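Local structure of ebony (Drosophila melanogaster, 6DYM) at residues L60-Y65 with H141-E146; I119-M124 with G158-N163. The protein is the C-terminal condensation domain of a nonribosomal peptide synthetase and probably forms the amide bond that joins beta-alanine to biogenic amines. All coordinates share one frame; numbering follows the deposited sequence.

Contact 1. Residues L60-Y65 with H141-E146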
ATOM      1  N   LEU A  60      -7.420   0.890 -11.841  1.00 24.31           N
ATOM      2  CA  LEU A  60      -6.552  -0.190 -11.392  1.00 26.80           C
ATOM      3  C   LEU A  60      -6.813  -0.593  -9.949  1.00 28.84           C
ATOM      4  O   LEU A  60      -6.220  -1.573  -9.477  1.00 25.87           O
ATOM      5  CB  LEU A  60      -5.076   0.201 -11.549  1.00 24.67           C
ATOM      6  CG  LEU A  60      -4.592   0.558 -12.957  1.00 29.86           C
ATOM      7  CD1 LEU A  60      -3.171   1.099 -12.899  1.00 22.58           C
ATOM      8  CD2 LEU A  60      -4.673  -0.647 -13.883  1.00 28.67           C
ATOM      9  N   SER A  61      -7.681   0.123  -9.240  1.00 21.85           N
ATOM     10  CA  SER A  61      -7.962  -0.120  -7.837  1.00 22.73           C
ATOM     11  C   SER A  61      -9.351  -0.725  -7.685  1.00 27.70           C
ATOM     12  O   SER A  61     -10.169  -0.693  -8.609  1.00 22.76           O
ATOM     13  CB  SER A  61      -7.850   1.177  -7.032  1.00 25.11           C
ATOM     14  OG  SER A  61      -6.629   1.841  -7.317  1.00 24.00           O
ATOM     15  N   PHE A  62      -9.614  -1.287  -6.506  1.00 22.97           N
ATOM     16  CA  PHE A  62     -10.901  -1.926  -6.267  1.00 24.32           C
ATOM     17  C   PHE A  62     -11.219  -1.914  -4.780  1.00 26.67           C
ATOM     18  O   PHE A  62     -10.354  -1.664  -3.937  1.00 21.65           O
ATOM     19  CB  PHE A  62     -10.938  -3.363  -6.821  1.00 22.21           C
ATOM     20  CG  PHE A  62      -9.895  -4.290  -6.234  1.00 23.38           C
ATOM     21  CD1 PHE A  62     -10.122  -4.948  -5.033  1.00 23.96           C
ATOM     22  CD2 PHE A  62      -8.707  -4.533  -6.907  1.00 23.32           C
ATOM     23  CE1 PHE A  62      -9.176  -5.805  -4.502  1.00 20.35           C
ATOM     24  CE2 PHE A  62      -7.759  -5.392  -6.386  1.00 26.10           C
ATOM     25  CZ  PHE A  62      -7.995  -6.033  -5.180  1.00 26.61           C
ATOM     26  N   VAL A  63     -12.489  -2.169  -4.474  1.00 24.34           N
ATOM     27  CA  VAL A  63     -12.950  -2.394  -3.113  1.00 24.33           C
ATOM     28  C   VAL A  63     -13.433  -3.837  -3.009  1.00 27.72           C
ATOM     29  O   VAL A  63     -13.770  -4.485  -4.004  1.00 23.13           O
ATOM     30  CB  VAL A  63     -14.069  -1.410  -2.701  1.00 27.24           C
ATOM     31  CG1 VAL A  63     -13.530   0.005  -2.586  1.00 23.99           C
ATOM     32  CG2 VAL A  63     -15.219  -1.459  -3.705  1.00 20.33           C
ATOM     33  N   VAL A  64     -13.465  -4.348  -1.782  1.00 22.90           N
ATOM     34  CA  VAL A  64     -13.938  -5.701  -1.515  1.00 22.03           C
ATOM     35  C   VAL A  64     -15.224  -5.598  -0.711  1.00 24.37           C
ATOM     36  O   VAL A  64     -15.244  -4.996   0.370  1.00 25.51           O
ATOM     37  CB  VAL A  64     -12.892  -6.542  -0.770  1.00 28.06           C
ATOM     38  CG1 VAL A  64     -13.471  -7.910  -0.418  1.00 26.11           C
ATOM     39  CG2 VAL A  64     -11.648  -6.695  -1.620  1.00 26.48           C
ATOM     40  N   TYR A  65     -16.290  -6.193  -1.236  1.00 27.42           N
ATOM     41  CA  TYR A  65     -17.578  -6.250  -0.564  1.00 33.11           C
ATOM     42  C   TYR A  65     -17.721  -7.571   0.181  1.00 29.81           C
ATOM     43  O   TYR A  65     -17.339  -8.627  -0.330  1.00 27.34           O
ATOM     44  CB  TYR A  65     -18.723  -6.106  -1.574  1.00 31.02           C
ATOM     45  CG  TYR A  65     -19.042  -4.674  -1.965  1.00 36.74           C
ATOM     46  CD1 TYR A  65     -19.953  -3.917  -1.234  1.00 35.76           C
ATOM     47  CD2 TYR A  65     -18.440  -4.085  -3.072  1.00 29.72           C
ATOM     48  CE1 TYR A  65     -20.248  -2.610  -1.590  1.00 34.50           C
ATOM     49  CE2 TYR A  65     -18.729  -2.777  -3.435  1.00 28.47           C
ATOM     50  CZ  TYR A  65     -19.633  -2.046  -2.690  1.00 36.26           C
ATOM     51  OH  TYR A  65     -19.926  -0.748  -3.045  1.00 33.81           O
ATOM     52  N   HIS A 141      -5.941 -12.390   1.842  1.00 19.76           N
ATOM     53  CA  HIS A 141      -5.745 -13.408   0.811  1.00 22.24           C
ATOM     54  C   HIS A 141      -6.556 -13.077  -0.439  1.00 26.07           C
ATOM     55  O   HIS A 141      -6.076 -13.239  -1.568  1.00 25.84           O
ATOM     56  CB  HIS A 141      -6.138 -14.795   1.341  1.00 21.93           C
ATOM     57  CG  HIS A 141      -5.058 -15.487   2.125  1.00 24.64           C
ATOM     58  ND1 HIS A 141      -3.886 -15.933   1.555  1.00 21.49           N
ATOM     59  CD2 HIS A 141      -4.987 -15.825   3.435  1.00 28.88           C
ATOM     60  CE1 HIS A 141      -3.133 -16.502   2.480  1.00 24.63           C
ATOM     61  NE2 HIS A 141      -3.778 -16.448   3.631  1.00 22.81           N
ATOM     62  N   PHE A 142      -7.787 -12.597  -0.253  1.00 20.01           N
ATOM     63  CA  PHE A 142      -8.658 -12.296  -1.386  1.00 26.77           C
ATOM     64  C   PHE A 142      -8.119 -11.125  -2.201  1.00 23.74           C
ATOM     65  O   PHE A 142      -8.075 -11.180  -3.435  1.00 23.46           O
ATOM     66  CB  PHE A 142     -10.071 -12.002  -0.877  1.00 25.25           C
ATOM     67  CG  PHE A 142     -11.085 -11.786  -1.965  1.00 26.55           C
ATOM     68  CD1 PHE A 142     -11.717 -12.863  -2.568  1.00 25.00           C
ATOM     69  CD2 PHE A 142     -11.424 -10.506  -2.370  1.00 28.26           C
ATOM     70  CE1 PHE A 142     -12.659 -12.663  -3.566  1.00 29.67           C
ATOM     71  CE2 PHE A 142     -12.365 -10.298  -3.367  1.00 31.17           C
ATOM     72  CZ  PHE A 142     -12.983 -11.376  -3.965  1.00 29.77           C
ATOM     73  N   MET A 143      -7.712 -10.048  -1.530  1.00 19.23           N
ATOM     74  CA  MET A 143      -7.170  -8.899  -2.251  1.00 21.19           C
ATOM     75  C   MET A 143      -5.846  -9.240  -2.921  1.00 22.25           C
ATOM     76  O   MET A 143      -5.563  -8.770  -4.027  1.00 26.58           O
ATOM     77  CB  MET A 143      -6.976  -7.724  -1.302  1.00 24.40           C
ATOM     78  CG  MET A 143      -8.249  -7.257  -0.648  1.00 25.28           C
ATOM     79  SD  MET A 143      -8.036  -5.636   0.074  1.00 37.91           S
ATOM     80  CE  MET A 143      -7.234  -6.034   1.618  1.00 27.59           C
ATOM     81  N   GLU A 144      -5.014 -10.037  -2.257  1.00 25.91           N
ATOM     82  CA  GLU A 144      -3.761 -10.461  -2.869  1.00 24.48           C
ATOM     83  C   GLU A 144      -4.023 -11.238  -4.152  1.00 31.62           C
ATOM     84  O   GLU A 144      -3.328 -11.058  -5.161  1.00 30.61           O
ATOM     85  CB  GLU A 144      -2.986 -11.306  -1.864  1.00 27.48           C
ATOM     86  CG  GLU A 144      -1.705 -11.897  -2.375  1.00 43.69           C
ATOM     87  CD  GLU A 144      -0.834 -10.891  -3.108  1.00 50.53           C
ATOM     88  OE1 GLU A 144      -0.350 -11.248  -4.209  1.00 43.98           O
ATOM     89  OE2 GLU A 144      -0.649  -9.779  -2.589  1.00 47.90           O
ATOM     90  N   HIS A 145      -5.025 -12.118  -4.124  1.00 24.07           N
ATOM     91  CA  HIS A 145      -5.403 -12.890  -5.300  1.00 23.03           C
ATOM     92  C   HIS A 145      -5.966 -11.994  -6.394  1.00 27.74           C
ATOM     93  O   HIS A 145      -5.700 -12.218  -7.578  1.00 32.55           O
ATOM     94  CB  HIS A 145      -6.420 -13.970  -4.895  1.00 33.66           C
ATOM     95  CG  HIS A 145      -6.966 -14.783  -6.033  1.00 38.57           C
ATOM     96  ND1 HIS A 145      -8.049 -14.380  -6.786  1.00 42.67           N
ATOM     97  CD2 HIS A 145      -6.610 -16.002  -6.507  1.00 38.16           C
ATOM     98  CE1 HIS A 145      -8.319 -15.302  -7.693  1.00 39.87           C
ATOM     99  NE2 HIS A 145      -7.462 -16.296  -7.546  1.00 47.35           N
ATOM    100  N   GLU A 146      -6.745 -10.974  -6.026  1.00 24.74           N
ATOM    101  CA  GLU A 146      -7.362 -10.124  -7.038  1.00 27.17           C
ATOM    102  C   GLU A 146      -6.386  -9.114  -7.631  1.00 26.74           C
ATOM    103  O   GLU A 146      -6.530  -8.742  -8.801  1.00 24.77           O
ATOM    104  CB  GLU A 146      -8.574  -9.400  -6.455  1.00 31.43           C
ATOM    105  CG  GLU A 146      -9.783 -10.307  -6.267  1.00 42.36           C
ATOM    106  CD  GLU A 146     -10.182 -11.008  -7.555  1.00 49.37           C
ATOM    107  OE1 GLU A 146     -10.517 -10.304  -8.535  1.00 39.29           O
ATOM    108  OE2 GLU A 146     -10.152 -12.260  -7.590  1.00 51.98           O
TER
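Phe62 and Val64 on the strand meet Phe142, Met143 and Glu146 on the helix, a helix-on-sheet packing within a fold whose topology matches that of GNAT acetyltransferases. Strand 62-65 and helix 141-146 run roughly antiparallel, at 141° between their N-to-C directions and 9.9 Å between axes, so side chains of the strand span the gap, Phe62 as far as the helix backbone. The alternation of the strand sends both toward the helix: Val64 meets Phe142 and Met143, Phe62 meets Met143 and, one turn on, Glu146.

Among the apolar contacts, the two branches of Val64 divide the work. Its CG2 lies 3.6 Å from CG of Met143, while its CG1 comes to 3.8 Å from CD2 of Phe142, approaching that ring obliquely. Chi1 of 59° sets Phe62 CG between backbone N and carbonyl carbon, the crowded position, and from there the ring extends with CZ foremost, 3.6 Å from CB of Glu146, the two side chains crossing at about a right angle. Met143 O lies at the ring edge, 3.8 Å from Phe62 CZ; Val64 CG2 is near the same plane but off CE1. An alanine in place of Phe62 would probably open a gap between strand and helix, leaving Glu146 CB and the Met143 carbonyl without their aromatic neighbour.

No polar bond joins strand to helix; on the helix, Glu146 pairs with its neighbours. Its chain starts toward the strand but bends at chi2 and carries the carboxylate away; CG lies 3.9 Å above one face of the Phe142 ring, offset toward the rim. OE1 forms a salt bridge with Arg149, which is likely to favour the charged carboxylate. His145 ND1 donates to Glu146 OE2 at 3.1 Å, with the acceptor in the imidazole plane and the donor on the anti side, 33° out of the carboxylate plane.

Contact 2. Residues I119-M124 with G158-N163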
ATOM      1  N   ILE A 119       4.780  -1.916 -14.681  1.00 20.96           N
ATOM      2  CA  ILE A 119       4.906  -2.117 -13.244  1.00 25.01           C
ATOM      3  C   ILE A 119       3.603  -1.682 -12.590  1.00 25.58           C
ATOM      4  O   ILE A 119       3.275  -0.488 -12.571  1.00 26.07           O
ATOM      5  CB  ILE A 119       6.098  -1.340 -12.675  1.00 26.29           C
ATOM      6  CG1 ILE A 119       7.360  -1.614 -13.500  1.00 24.65           C
ATOM      7  CG2 ILE A 119       6.319  -1.707 -11.233  1.00 20.31           C
ATOM      8  CD1 ILE A 119       8.552  -0.805 -13.046  1.00 23.91           C
ATOM      9  N   LEU A 120       2.861  -2.644 -12.044  1.00 23.32           N
ATOM     10  CA  LEU A 120       1.685  -2.347 -11.238  1.00 25.35           C
ATOM     11  C   LEU A 120       2.124  -2.129  -9.794  1.00 20.99           C
ATOM     12  O   LEU A 120       2.602  -3.060  -9.136  1.00 22.78           O
ATOM     13  CB  LEU A 120       0.656  -3.474 -11.326  1.00 21.14           C
ATOM     14  CG  LEU A 120      -0.638  -3.142 -10.586  1.00 25.47           C
ATOM     15  CD1 LEU A 120      -1.345  -1.962 -11.255  1.00 23.19           C
ATOM     16  CD2 LEU A 120      -1.555  -4.356 -10.501  1.00 24.88           C
ATOM     17  N   HIS A 121       1.954  -0.907  -9.304  1.00 20.67           N
ATOM     18  CA  HIS A 121       2.390  -0.527  -7.965  1.00 18.14           C
ATOM     19  C   HIS A 121       1.218  -0.703  -7.009  1.00 22.03           C
ATOM     20  O   HIS A 121       0.236   0.041  -7.079  1.00 23.88           O
ATOM     21  CB  HIS A 121       2.902   0.911  -7.939  1.00 21.07           C
ATOM     22  CG  HIS A 121       3.459   1.327  -6.612  1.00 33.34           C
ATOM     23  ND1 HIS A 121       3.537   2.647  -6.217  1.00 30.07           N
ATOM     24  CD2 HIS A 121       3.958   0.597  -5.587  1.00 30.36           C
ATOM     25  CE1 HIS A 121       4.066   2.711  -5.007  1.00 36.81           C
ATOM     26  NE2 HIS A 121       4.331   1.481  -4.601  1.00 36.64           N
ATOM     27  N   SER A 122       1.316  -1.699  -6.132  1.00 22.87           N
ATOM     28  CA  SER A 122       0.356  -1.870  -5.043  1.00 25.67           C
ATOM     29  C   SER A 122       0.775  -0.922  -3.932  1.00 29.63           C
ATOM     30  O   SER A 122       1.705  -1.208  -3.176  1.00 34.81           O
ATOM     31  CB  SER A 122       0.327  -3.316  -4.561  1.00 29.60           C
ATOM     32  OG  SER A 122      -0.583  -3.466  -3.481  1.00 37.78           O
ATOM     33  N   PHE A 123       0.114   0.227  -3.836  1.00 29.96           N
ATOM     34  CA  PHE A 123       0.633   1.252  -2.945  1.00 41.33           C
ATOM     35  C   PHE A 123      -0.156   1.401  -1.651  1.00 37.20           C
ATOM     36  O   PHE A 123       0.419   1.854  -0.658  1.00 31.31           O
ATOM     37  CB  PHE A 123       0.754   2.593  -3.689  1.00 42.74           C
ATOM     38  CG  PHE A 123      -0.509   3.400  -3.751  1.00 36.12           C
ATOM     39  CD1 PHE A 123      -0.749   4.406  -2.829  1.00 39.06           C
ATOM     40  CD2 PHE A 123      -1.419   3.204  -4.769  1.00 37.92           C
ATOM     41  CE1 PHE A 123      -1.900   5.170  -2.890  1.00 38.21           C
ATOM     42  CE2 PHE A 123      -2.574   3.970  -4.841  1.00 41.98           C
ATOM     43  CZ  PHE A 123      -2.813   4.952  -3.896  1.00 38.56           C
ATOM     44  N   MET A 124      -1.427   0.998  -1.613  1.00 31.34           N
ATOM     45  CA  MET A 124      -2.163   0.921  -0.357  1.00 31.94           C
ATOM     46  C   MET A 124      -3.073  -0.297  -0.363  1.00 32.21           C
ATOM     47  O   MET A 124      -3.689  -0.625  -1.383  1.00 32.56           O
ATOM     48  CB  MET A 124      -3.000   2.183  -0.083  1.00 34.15           C
ATOM     49  CG  MET A 124      -2.183   3.452   0.095  1.00 49.92           C
ATOM     50  SD  MET A 124      -3.064   4.797   0.913  1.00 61.70           S
ATOM     51  CE  MET A 124      -1.840   6.103   0.833  1.00 46.99           C
ATOM     52  N   GLY A 158       4.437  -7.095 -13.937  1.00 24.69           N
ATOM     53  CA  GLY A 158       4.531  -7.601 -12.580  1.00 27.04           C
ATOM     54  C   GLY A 158       3.956  -6.622 -11.584  1.00 25.09           C
ATOM     55  O   GLY A 158       3.524  -5.519 -11.933  1.00 24.61           O
ATOM     56  N   ILE A 159       3.969  -7.048 -10.322  1.00 24.19           N
ATOM     57  CA  ILE A 159       3.441  -6.277  -9.202  1.00 24.02           C
ATOM     58  C   ILE A 159       4.594  -5.884  -8.287  1.00 22.40           C
ATOM     59  O   ILE A 159       5.442  -6.717  -7.942  1.00 20.33           O
ATOM     60  CB  ILE A 159       2.372  -7.076  -8.431  1.00 21.90           C
ATOM     61  CG1 ILE A 159       1.199  -7.412  -9.355  1.00 21.51           C
ATOM     62  CG2 ILE A 159       1.899  -6.298  -7.216  1.00 20.58           C
ATOM     63  CD1 ILE A 159       0.240  -8.404  -8.777  1.00 36.32           C
ATOM     64  N   PHE A 160       4.592  -4.625  -7.858  1.00 22.65           N
ATOM     65  CA  PHE A 160       5.699  -3.999  -7.146  1.00 19.84           C
ATOM     66  C   PHE A 160       5.153  -3.334  -5.891  1.00 21.30           C
ATOM     67  O   PHE A 160       4.171  -2.590  -5.967  1.00 22.10           O
ATOM     68  CB  PHE A 160       6.364  -2.975  -8.071  1.00 18.91           C
ATOM     69  CG  PHE A 160       7.615  -2.352  -7.534  1.00 19.68           C
ATOM     70  CD1 PHE A 160       8.711  -3.128  -7.205  1.00 23.76           C
ATOM     71  CD2 PHE A 160       7.715  -0.970  -7.419  1.00 28.40           C
ATOM     72  CE1 PHE A 160       9.878  -2.538  -6.739  1.00 24.08           C
ATOM     73  CE2 PHE A 160       8.874  -0.378  -6.955  1.00 23.88           C
ATOM     74  CZ  PHE A 160       9.957  -1.167  -6.612  1.00 21.78           C
ATOM     75  N   THR A 161       5.771  -3.605  -4.740  1.00 22.38           N
ATOM     76  CA  THR A 161       5.300  -3.005  -3.496  1.00 29.19           C
ATOM     77  C   THR A 161       6.396  -3.069  -2.437  1.00 31.01           C
ATOM     78  O   THR A 161       7.270  -3.942  -2.481  1.00 26.69           O
ATOM     79  CB  THR A 161       4.023  -3.698  -2.989  1.00 31.11           C
ATOM     80  OG1 THR A 161       3.569  -3.062  -1.787  1.00 30.82           O
ATOM     81  CG2 THR A 161       4.272  -5.178  -2.714  1.00 30.91           C
ATOM     82  N   THR A 162       6.354  -2.119  -1.498  1.00 20.31           N
ATOM     83  CA  THR A 162       7.192  -2.160  -0.301  1.00 23.21           C
ATOM     84  C   THR A 162       6.315  -2.530   0.887  1.00 22.79           C
ATOM     85  O   THR A 162       5.352  -1.822   1.194  1.00 22.59           O
ATOM     86  CB  THR A 162       7.891  -0.826  -0.036  1.00 25.08           C
ATOM     87  OG1 THR A 162       8.661  -0.450  -1.178  1.00 23.47           O
ATOM     88  CG2 THR A 162       8.827  -0.941   1.162  1.00 21.02           C
ATOM     89  N   ASN A 163       6.650  -3.626   1.550  1.00 21.80           N
ATOM     90  CA  ASN A 163       5.864  -4.114   2.671  1.00 25.57           C
ATOM     91  C   ASN A 163       6.568  -3.750   3.968  1.00 20.60           C
ATOM     92  O   ASN A 163       7.742  -4.088   4.166  1.00 20.34           O
ATOM     93  CB  ASN A 163       5.633  -5.615   2.545  1.00 16.79           C
ATOM     94  CG  ASN A 163       4.659  -5.935   1.438  1.00 22.46           C
ATOM     95  OD1 ASN A 163       3.557  -5.395   1.402  1.00 24.12           O
ATOM     96  ND2 ASN A 163       5.069  -6.785   0.510  1.00 21.24           N
TER
HETATM   97  O   HOH W   1       3.930  -0.524  -1.853  1.00 43.89           O
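The imidazole of His121 presents its edge to Phe160: with CG anti to the backbone N (chi1 -176°), the ring turns CD2 to Phe160 O, which sits in the ring plane 3.2 Å from that carbon. One face of the same ring carries Phe123 CB, 3.6 Å above it and offset toward the rim, while ND1 is hydrogen-bonded to Glu84. The Phe160 ring has Ile119 CG2 placed obliquely to it; these two side chains lie side by side, pointing the same way, with Ile119 CG2 3.4 Å from Phe160 CB.

The backbones pair in parallel, their directions 35° apart. Leu120 uses both its polar atoms: its N donates to Gly158 O (3.0 Å), and its O accepts from Phe160 N (2.8 Å). Phe160 O then takes Ser122 N at 3.0 Å; His121 CA and CD2 also approach this oxygen. Farther along the strands part: CA atoms 4.8 Å apart at Leu120 and Ile159 are 7.9 Å apart at Phe123 and Thr162, and a water stands between, donating to Ser122 O and accepting from Thr162 N. A classic beta bulge puts Phe123 and Met124 both against Leu77. A bulged strand splaying from its parallel neighbour is a hallmark of the GNAT fold, whose acetyltransferases seat the cofactor's pantetheine in this cleft; the cleft here may serve a carrier-bound pantetheine comparably.

Strand 119-127 is flanked by antiparallel strand 71-80, strand 158-163 by antiparallel strand 205-212. Helix 133-153, the beta-alpha-beta crossover between the pair, packs on the face bearing Leu120 and Ile159, whereas Trp210 meets Ile119 and Phe160 on the other.

Overall arrangement
Both contacts are largely buried and belong to one mixed sheet, their centres about 13 Å apart. Contact 2 lies nearer the centre of the chain and joins adjacent strands edge to edge through backbone hydrogen bonds. Contact 1 instead sets a more peripheral strand against the covering helix, with apolar side chains and no backbone pairing. That helix, 133-153, is the crossover linking the two strands of contact 2, so contact 1 packs a strand from outside the beta-alpha-beta unit against its helix. They also touch directly: Leu60 CD1 packs 3.9 Å from Leu120 CD1. The polar atoms of contact 2 are mainly backbone, as between sheet neighbours, whereas in contact 1 polar side chains lie on the helix beside an apolar interface.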